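PDB 3N7L: neurotoxin from Clostridium botulinum, which probably binds gangliosides on nerve cells through its receptor-binding domain, the part present here, as the first step of toxin entry. Local coordinates for residues S2-D5 and S6-L9; T292-T295 and R296-E300; M339-I342 and R343-G346. All coordinates share one frame; numbering follows the deposited sequence.

Contact 1: S2-D5 and S6-L9; sequences SIND and SKIL
The carbonyl oxygen of Ile3 is held twice by Ser6. Ser6 OG donates to Ile3 O at 2.6 Å, and the backbone Ser6 N reaches the same Ile3 O at 3.0 Å. With the next bond along, from Lys7 N to Asn4 O at 2.9 Å, this gives two successive links between residues three apart, the signature of a 3-10 turn, which here leads straight into strand 7-14. The two donors on Ile3 O come from different directions. Ser6 OG lies 18° from the carbonyl plane, whereas Ser6 N stands well above it, at 57°. What lets the hydroxyl double back is its first torsion: at 59°, OG sits between the backbone N and the carbonyl carbon of its own residue, which points it back at the carbonyl of Ile3, three residues earlier.

Outside the turn, the side chains of Asn4 and Lys7 run side by side and point the same way, with Lys7 CB packed 3.3 Å from Asn4 O. The lysine also makes a cation-pi contact with Tyr209 of the adjacent strand 202-211. Just beyond, Ile8 and Leu9 both face Ile210 of that strand, a classic beta bulge at the start of the antiparallel pairing. Lys7 is bent at its third torsion, and its end closes the contact with one weak hydrogen bond, Lys7 NZ to Asn4 OD1 at 3.4 Å.

Contact 2: T292-T295 and R296-E300; sequences TNDT and RVRGE. With SO4 (sulfate ion), chain C.
The backbone turns sharply at Thr295, whose phi is positive (82°), and Arg296 N donates to Asp294 OD1 at 3.0 Å, closing an Asx turn. The first torsion of Asp294 places CG between its own backbone N and carbonyl carbon, which brings the carboxylate round to the Arg296 amide. The Asp294 carboxylate then becomes the centre of a salt-bridge network with two arginines. Arg298 takes it end-on with two nitrogens, NH1 to OD1 of Asp294 at 2.5 Å and NH2 to OD2 of Asp294 at 2.7 Å. Both bonds are nearly straight (170°), and both acceptors lie close to the guanidinium plane, although that plane is tilted 39° from the carboxylate. Arg296 works from the other face: its NH1 meets Asp294 OD2 at 2.8 Å, while its N meets OD1. Each carboxylate oxygen is therefore gripped from both faces, which fixes the rotation of the group and would favour its charged form.

Thr292 CB lies over one face of the Arg298 guanidinium, 3.4 Å from NH1. Thr292 OG1 also donates to O1 of a sulfate, probably from the crystallisation liquor, at 3.2 Å; Arg298 CD packs against the same ion, which Asn231 ND2 binds too. Within the loop a water accepts from Asp294 N and lies 2.9 Å from Arg296 O.

This surface loop joins strand 283-287 to strand 302-308. Arg296 continues the charge network to Asp240, backbone bonds tie Val297 to Val233 and Leu241, and Val297 turns its side chain onto Ile350 of strand 348-354.

Contact 3: M339-I342 and R343-G346; sequences MDEI and RKYG
Two bends bring Glu341 and Lys344 together: the glutamate chain folds at its second torsion (-52°) and the lysine chain at its third (-63°), which brings the two ends within reach of each other on the last turn of helix 339-345. The resulting salt bridge, Glu341 OE2 to Lys344 NZ, is long at 3.5 Å, and its hydrogen bond is weak. The other carboxylate oxygen, Glu341 OE1, comes to the edge of the Tyr345 ring, 3.2 Å from CE2 and near the ring plane. Carboxylate and ring are turned 48° against each other, and Lys344 CB rests over one face of the ring. The aliphatic part of Lys344 also lies along the helix, CE being 3.4 Å from Asp340 O.

In the backbone, three i to i+4 bonds run through the segment. Arg343 N donates to Met339 O at 2.9 Å, Tyr345 N to Glu341 O at 2.8 Å, and Gly346 N to Ile342 O at 2.8 Å, although Gly346 itself has left helical backbone angles, whereas Lys344 N makes only a weak bond to Glu341 O, three residues back.

Ile342 O also accepts from Ser347 OG as the chain passes into strand 348-354. Met339 and the buried Ile342 pack on Tyr304 of strand 302-308, and Tyr345 on Met318 of strand 313-318.

Overall arrangement
The three contacts follow one another along the chain without touching. Contact 1 lies apart, at the entry to strand 7-14, which pairs with strand 202-211 in a sheet separate from that of the C-terminal region; its centre is about 32 Å from that of contact 2 and about 51 Å from that of contact 3. Contacts 2 and 3 share the C-terminal receptor-binding region of trefoil type, their centres about 20 Å and their nearest atoms about 12 Å apart. Strand 302-308 relates them: the loop of contact 2 leads into it, and the helix of contact 3 packs on it. Separate glycerol molecules, probably from the crystallisation liquor, lie about 3 Å from the Arg298 side chain and about 4 Å from that of Met339.

Contact 1: S2-D5 and S6-L9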
loop_
_atom_site.group_PDB
_atom_site.type_symbol
_atom_site.label_atom_id
_atom_site.label_comp_id
_atom_site.label_asym_id
_atom_site.label_seq_id
_atom_site.Cartn_x
_atom_site.Cartn_y
_atom_site.Cartn_z
ATOM N N SER A 2 -18.892 0.839 -18.506
ATOM C CA SER A 2 -20.326 0.588 -18.180
ATOM C C SER A 2 -20.836 1.614 -17.169
ATOM O O SER A 2 -21.887 2.228 -17.369
ATOM C CB SER A 2 -20.497 -0.824 -17.613
ATOM O OG SER A 2 -21.864 -1.119 -17.374
ATOM N N ILE A 3 -20.090 1.794 -16.081
ATOM C CA ILE A 3 -20.466 2.755 -15.051
ATOM C C ILE A 3 -19.876 4.125 -15.375
ATOM O O ILE A 3 -20.164 5.110 -14.697
ATOM C CB ILE A 3 -19.977 2.317 -13.641
ATOM C CG1 ILE A 3 -18.448 2.378 -13.556
ATOM C CG2 ILE A 3 -20.471 0.910 -13.336
ATOM C CD1 ILE A 3 -17.725 1.434 -14.491
ATOM N N ASN A 4 -19.048 4.180 -16.413
ATOM C CA ASN A 4 -18.432 5.436 -16.829
ATOM C C ASN A 4 -19.491 6.407 -17.329
ATOM O O ASN A 4 -19.298 7.623 -17.294
ATOM C CB ASN A 4 -17.403 5.188 -17.929
ATOM C CG ASN A 4 -16.161 4.493 -17.415
ATOM O OD1 ASN A 4 -15.430 5.036 -16.583
ATOM N ND2 ASN A 4 -15.918 3.281 -17.902
ATOM N N ASP A 5 -20.606 5.860 -17.801
ATOM C CA ASP A 5 -21.701 6.677 -18.300
ATOM C C ASP A 5 -22.235 7.580 -17.189
ATOM O O ASP A 5 -22.878 8.596 -17.461
ATOM C CB ASP A 5 -22.827 5.787 -18.831
ATOM C CG ASP A 5 -22.441 5.048 -20.101
ATOM O OD1 ASP A 5 -23.253 4.224 -20.579
ATOM O OD2 ASP A 5 -21.331 5.291 -20.624
ATOM N N SER A 6 -21.960 7.208 -15.940
ATOM C CA SER A 6 -22.419 7.990 -14.796
ATOM C C SER A 6 -21.306 8.848 -14.196
ATOM O O SER A 6 -21.550 9.645 -13.294
ATOM C CB SER A 6 -23.004 7.062 -13.719
ATOM O OG SER A 6 -22.045 6.120 -13.265
ATOM N N LYS A 7 -20.086 8.694 -14.699
ATOM C CA LYS A 7 -18.964 9.474 -14.191
ATOM C C LYS A 7 -19.153 10.952 -14.540
ATOM O O LYS A 7 -19.242 11.314 -15.712
ATOM C CB LYS A 7 -17.650 8.959 -14.784
ATOM C CG LYS A 7 -16.418 9.692 -14.270
ATOM C CD LYS A 7 -15.150 9.263 -14.994
ATOM C CE LYS A 7 -14.743 7.844 -14.646
ATOM N NZ LYS A 7 -13.459 7.469 -15.314
ATOM N N ILE A 8 -19.215 11.803 -13.519
ATOM C CA ILE A 8 -19.410 13.232 -13.735
ATOM C C ILE A 8 -18.181 14.074 -13.398
ATOM O O ILE A 8 -18.151 15.278 -13.652
ATOM C CB ILE A 8 -20.629 13.751 -12.935
ATOM C CG1 ILE A 8 -20.461 13.432 -11.445
ATOM C CG2 ILE A 8 -21.905 13.107 -13.469
ATOM C CD1 ILE A 8 -21.565 14.000 -10.571
ATOM N N LEU A 9 -17.172 13.435 -12.819
ATOM C CA LEU A 9 -15.924 14.108 -12.477
ATOM C C LEU A 9 -14.811 13.079 -12.527
ATOM O O LEU A 9 -14.946 11.977 -11.994
ATOM C CB LEU A 9 -15.984 14.729 -11.080
ATOM C CG LEU A 9 -14.655 15.338 -10.602
ATOM C CD1 LEU A 9 -14.196 16.418 -11.576
ATOM C CD2 LEU A 9 -14.820 15.924 -9.208
#

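Contact 2: T292-T295 and R296-E300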
loop_
_atom_site.group_PDB
_atom_site.type_symbol
_atom_site.label_atom_id
_atom_site.label_comp_id
_atom_site.label_asym_id
_atom_site.label_seq_id
_atom_site.Cartn_x
_atom_site.Cartn_y
_atom_site.Cartn_z
ATOM N N THR A 292 9.028 -7.760 -19.747
ATOM C CA THR A 292 9.365 -6.343 -19.786
ATOM C C THR A 292 10.673 -6.108 -19.035
ATOM O O THR A 292 11.001 -6.843 -18.104
ATOM C CB THR A 292 8.259 -5.496 -19.128
ATOM O OG1 THR A 292 6.992 -5.842 -19.702
ATOM C CG2 THR A 292 8.519 -4.007 -19.343
ATOM N N ASN A 293 11.415 -5.087 -19.447
ATOM C CA ASN A 293 12.690 -4.755 -18.815
ATOM C C ASN A 293 12.704 -3.251 -18.555
ATOM O O ASN A 293 13.394 -2.499 -19.245
ATOM C CB ASN A 293 13.842 -5.149 -19.746
ATOM C CG ASN A 293 15.194 -5.118 -19.056
ATOM O OD1 ASN A 293 16.223 -5.410 -19.670
ATOM N ND2 ASN A 293 15.200 -4.767 -17.777
ATOM N N ASP A 294 11.943 -2.822 -17.549
ATOM C CA ASP A 294 11.824 -1.405 -17.211
ATOM C C ASP A 294 12.183 -1.074 -15.764
ATOM O O ASP A 294 11.742 -0.048 -15.245
ATOM C CB ASP A 294 10.391 -0.948 -17.469
ATOM C CG ASP A 294 9.414 -1.526 -16.461
ATOM O OD1 ASP A 294 9.763 -2.538 -15.819
ATOM O OD2 ASP A 294 8.302 -0.977 -16.312
ATOM N N THR A 295 12.963 -1.936 -15.118
ATOM C CA THR A 295 13.383 -1.738 -13.726
ATOM C C THR A 295 12.337 -2.184 -12.695
ATOM O O THR A 295 12.665 -2.412 -11.531
ATOM C CB THR A 295 13.780 -0.258 -13.460
ATOM O OG1 THR A 295 14.833 0.118 -14.357
ATOM C CG2 THR A 295 14.275 -0.073 -12.030
ATOM N N ARG A 296 11.084 -2.323 -13.118
ATOM C CA ARG A 296 10.033 -2.763 -12.199
ATOM C C ARG A 296 10.003 -4.286 -12.096
ATOM O O ARG A 296 10.224 -4.988 -13.088
ATOM C CB ARG A 296 8.659 -2.273 -12.672
ATOM C CG ARG A 296 8.516 -0.761 -12.739
ATOM C CD ARG A 296 7.120 -0.357 -13.198
ATOM N NE ARG A 296 6.935 1.093 -13.150
ATOM C CZ ARG A 296 7.426 1.956 -14.038
ATOM N NH1 ARG A 296 8.140 1.530 -15.074
ATOM N NH2 ARG A 296 7.220 3.254 -13.872
ATOM N N VAL A 297 9.740 -4.795 -10.894
ATOM C CA VAL A 297 9.668 -6.237 -10.669
ATOM C C VAL A 297 8.252 -6.713 -11.008
ATOM O O VAL A 297 7.267 -6.187 -10.477
ATOM C CB VAL A 297 9.982 -6.585 -9.196
ATOM C CG1 VAL A 297 9.959 -8.093 -8.994
ATOM C CG2 VAL A 297 11.341 -5.995 -8.801
ATOM N N ARG A 298 8.156 -7.705 -11.891
ATOM C CA ARG A 298 6.862 -8.230 -12.313
ATOM C C ARG A 298 6.682 -9.708 -12.015
ATOM O O ARG A 298 7.654 -10.436 -11.829
ATOM C CB ARG A 298 6.662 -7.999 -13.813
ATOM C CG ARG A 298 6.540 -6.537 -14.203
ATOM C CD ARG A 298 6.102 -6.384 -15.660
ATOM N NE ARG A 298 5.800 -4.996 -15.993
ATOM C CZ ARG A 298 6.722 -4.050 -16.097
ATOM N NH1 ARG A 298 7.996 -4.361 -15.899
ATOM N NH2 ARG A 298 6.374 -2.800 -16.381
ATOM N N GLY A 299 5.420 -10.131 -11.990
ATOM C CA GLY A 299 5.061 -11.511 -11.724
ATOM C C GLY A 299 6.108 -12.574 -12.001
ATOM O O GLY A 299 7.098 -12.682 -11.284
ATOM N N GLU A 300 5.903 -13.358 -13.049
ATOM C CA GLU A 300 6.818 -14.449 -13.389
ATOM C C GLU A 300 8.309 -14.161 -13.595
ATOM O O GLU A 300 9.009 -14.979 -14.189
ATOM C CB GLU A 300 6.281 -15.183 -14.619
ATOM C CG GLU A 300 5.060 -16.029 -14.319
ATOM C CD GLU A 300 5.391 -17.205 -13.422
ATOM O OE1 GLU A 300 6.125 -18.110 -13.872
ATOM O OE2 GLU A 300 4.925 -17.224 -12.264
HETATM S S SO4 C . 4.761 -8.588 -18.166
HETATM O O1 SO4 C . 6.212 -8.478 -17.997
HETATM O O2 SO4 C . 4.319 -7.673 -19.232
HETATM O O3 SO4 C . 4.052 -8.235 -16.901
HETATM O O4 SO4 C . 4.436 -9.986 -18.510
HETATM O O HOH W 1 11.797 -5.157 -15.565
#

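Contact 3: M339-I342 and R343-G346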
loop_
_atom_site.group_PDB
_atom_site.type_symbol
_atom_site.label_atom_id
_atom_site.label_comp_id
_atom_site.label_asym_id
_atom_site.label_seq_id
_atom_site.Cartn_x
_atom_site.Cartn_y
_atom_site.Cartn_z
ATOM N N MET A 339 27.865 -16.395 -10.021
ATOM C CA MET A 339 26.570 -16.507 -10.696
ATOM C C MET A 339 26.090 -17.938 -10.971
ATOM O O MET A 339 24.901 -18.231 -10.807
ATOM C CB MET A 339 26.603 -15.707 -12.000
ATOM C CG MET A 339 25.227 -15.372 -12.582
ATOM S SD MET A 339 24.128 -14.500 -11.412
ATOM C CE MET A 339 25.106 -13.054 -11.048
ATOM N N ASP A 340 26.992 -18.823 -11.390
ATOM C CA ASP A 340 26.608 -20.210 -11.657
ATOM C C ASP A 340 25.981 -20.830 -10.410
ATOM O O ASP A 340 25.044 -21.619 -10.510
ATOM C CB ASP A 340 27.823 -21.045 -12.091
ATOM C CG ASP A 340 28.229 -20.786 -13.536
ATOM O OD1 ASP A 340 29.270 -21.326 -13.967
ATOM O OD2 ASP A 340 27.510 -20.044 -14.243
ATOM N N GLU A 341 26.495 -20.469 -9.236
ATOM C CA GLU A 341 25.959 -20.996 -7.985
ATOM C C GLU A 341 24.617 -20.347 -7.649
ATOM O O GLU A 341 23.711 -21.000 -7.128
ATOM C CB GLU A 341 26.951 -20.773 -6.840
ATOM C CG GLU A 341 28.274 -21.503 -7.025
ATOM C CD GLU A 341 28.084 -22.981 -7.324
ATOM O OE1 GLU A 341 27.493 -23.689 -6.480
ATOM O OE2 GLU A 341 28.520 -23.437 -8.407
ATOM N N ILE A 342 24.488 -19.059 -7.947
ATOM C CA ILE A 342 23.239 -18.353 -7.684
ATOM C C ILE A 342 22.092 -18.950 -8.505
ATOM O O ILE A 342 20.983 -19.135 -8.004
ATOM C CB ILE A 342 23.364 -16.850 -8.018
ATOM C CG1 ILE A 342 24.334 -16.181 -7.036
ATOM C CG2 ILE A 342 21.985 -16.185 -7.977
ATOM C CD1 ILE A 342 24.571 -14.704 -7.305
ATOM N N ARG A 343 22.370 -19.264 -9.765
ATOM C CA ARG A 343 21.353 -19.825 -10.648
ATOM C C ARG A 343 20.825 -21.162 -10.136
ATOM O O ARG A 343 19.661 -21.505 -10.355
ATOM C CB ARG A 343 21.926 -19.995 -12.060
ATOM C CG ARG A 343 22.421 -18.691 -12.671
ATOM C CD ARG A 343 23.104 -18.924 -14.010
ATOM N NE ARG A 343 22.136 -19.082 -15.088
ATOM C CZ ARG A 343 21.452 -18.076 -15.630
ATOM N NH1 ARG A 343 21.635 -16.836 -15.198
ATOM N NH2 ARG A 343 20.577 -18.312 -16.599
ATOM N N LYS A 344 21.673 -21.908 -9.438
ATOM C CA LYS A 344 21.269 -23.211 -8.918
ATOM C C LYS A 344 20.727 -23.203 -7.496
ATOM O O LYS A 344 19.849 -24.000 -7.162
ATOM C CB LYS A 344 22.441 -24.194 -8.986
ATOM C CG LYS A 344 22.927 -24.475 -10.401
ATOM C CD LYS A 344 24.068 -25.473 -10.415
ATOM C CE LYS A 344 25.288 -24.933 -9.692
ATOM N NZ LYS A 344 26.456 -25.845 -9.849
ATOM N N TYR A 345 21.238 -22.313 -6.652
ATOM C CA TYR A 345 20.797 -22.300 -5.264
ATOM C C TYR A 345 20.156 -21.029 -4.724
ATOM O O TYR A 345 19.685 -21.025 -3.587
ATOM C CB TYR A 345 21.973 -22.675 -4.365
ATOM C CG TYR A 345 22.692 -23.915 -4.825
ATOM C CD1 TYR A 345 22.011 -25.125 -4.967
ATOM C CD2 TYR A 345 24.049 -23.880 -5.145
ATOM C CE1 TYR A 345 22.662 -26.269 -5.418
ATOM C CE2 TYR A 345 24.712 -25.018 -5.597
ATOM C CZ TYR A 345 24.011 -26.209 -5.731
ATOM O OH TYR A 345 24.663 -27.334 -6.178
ATOM N N GLY A 346 20.123 -19.963 -5.516
ATOM C CA GLY A 346 19.543 -18.726 -5.017
ATOM C C GLY A 346 18.666 -17.925 -5.959
ATOM O O GLY A 346 18.499 -16.722 -5.771
#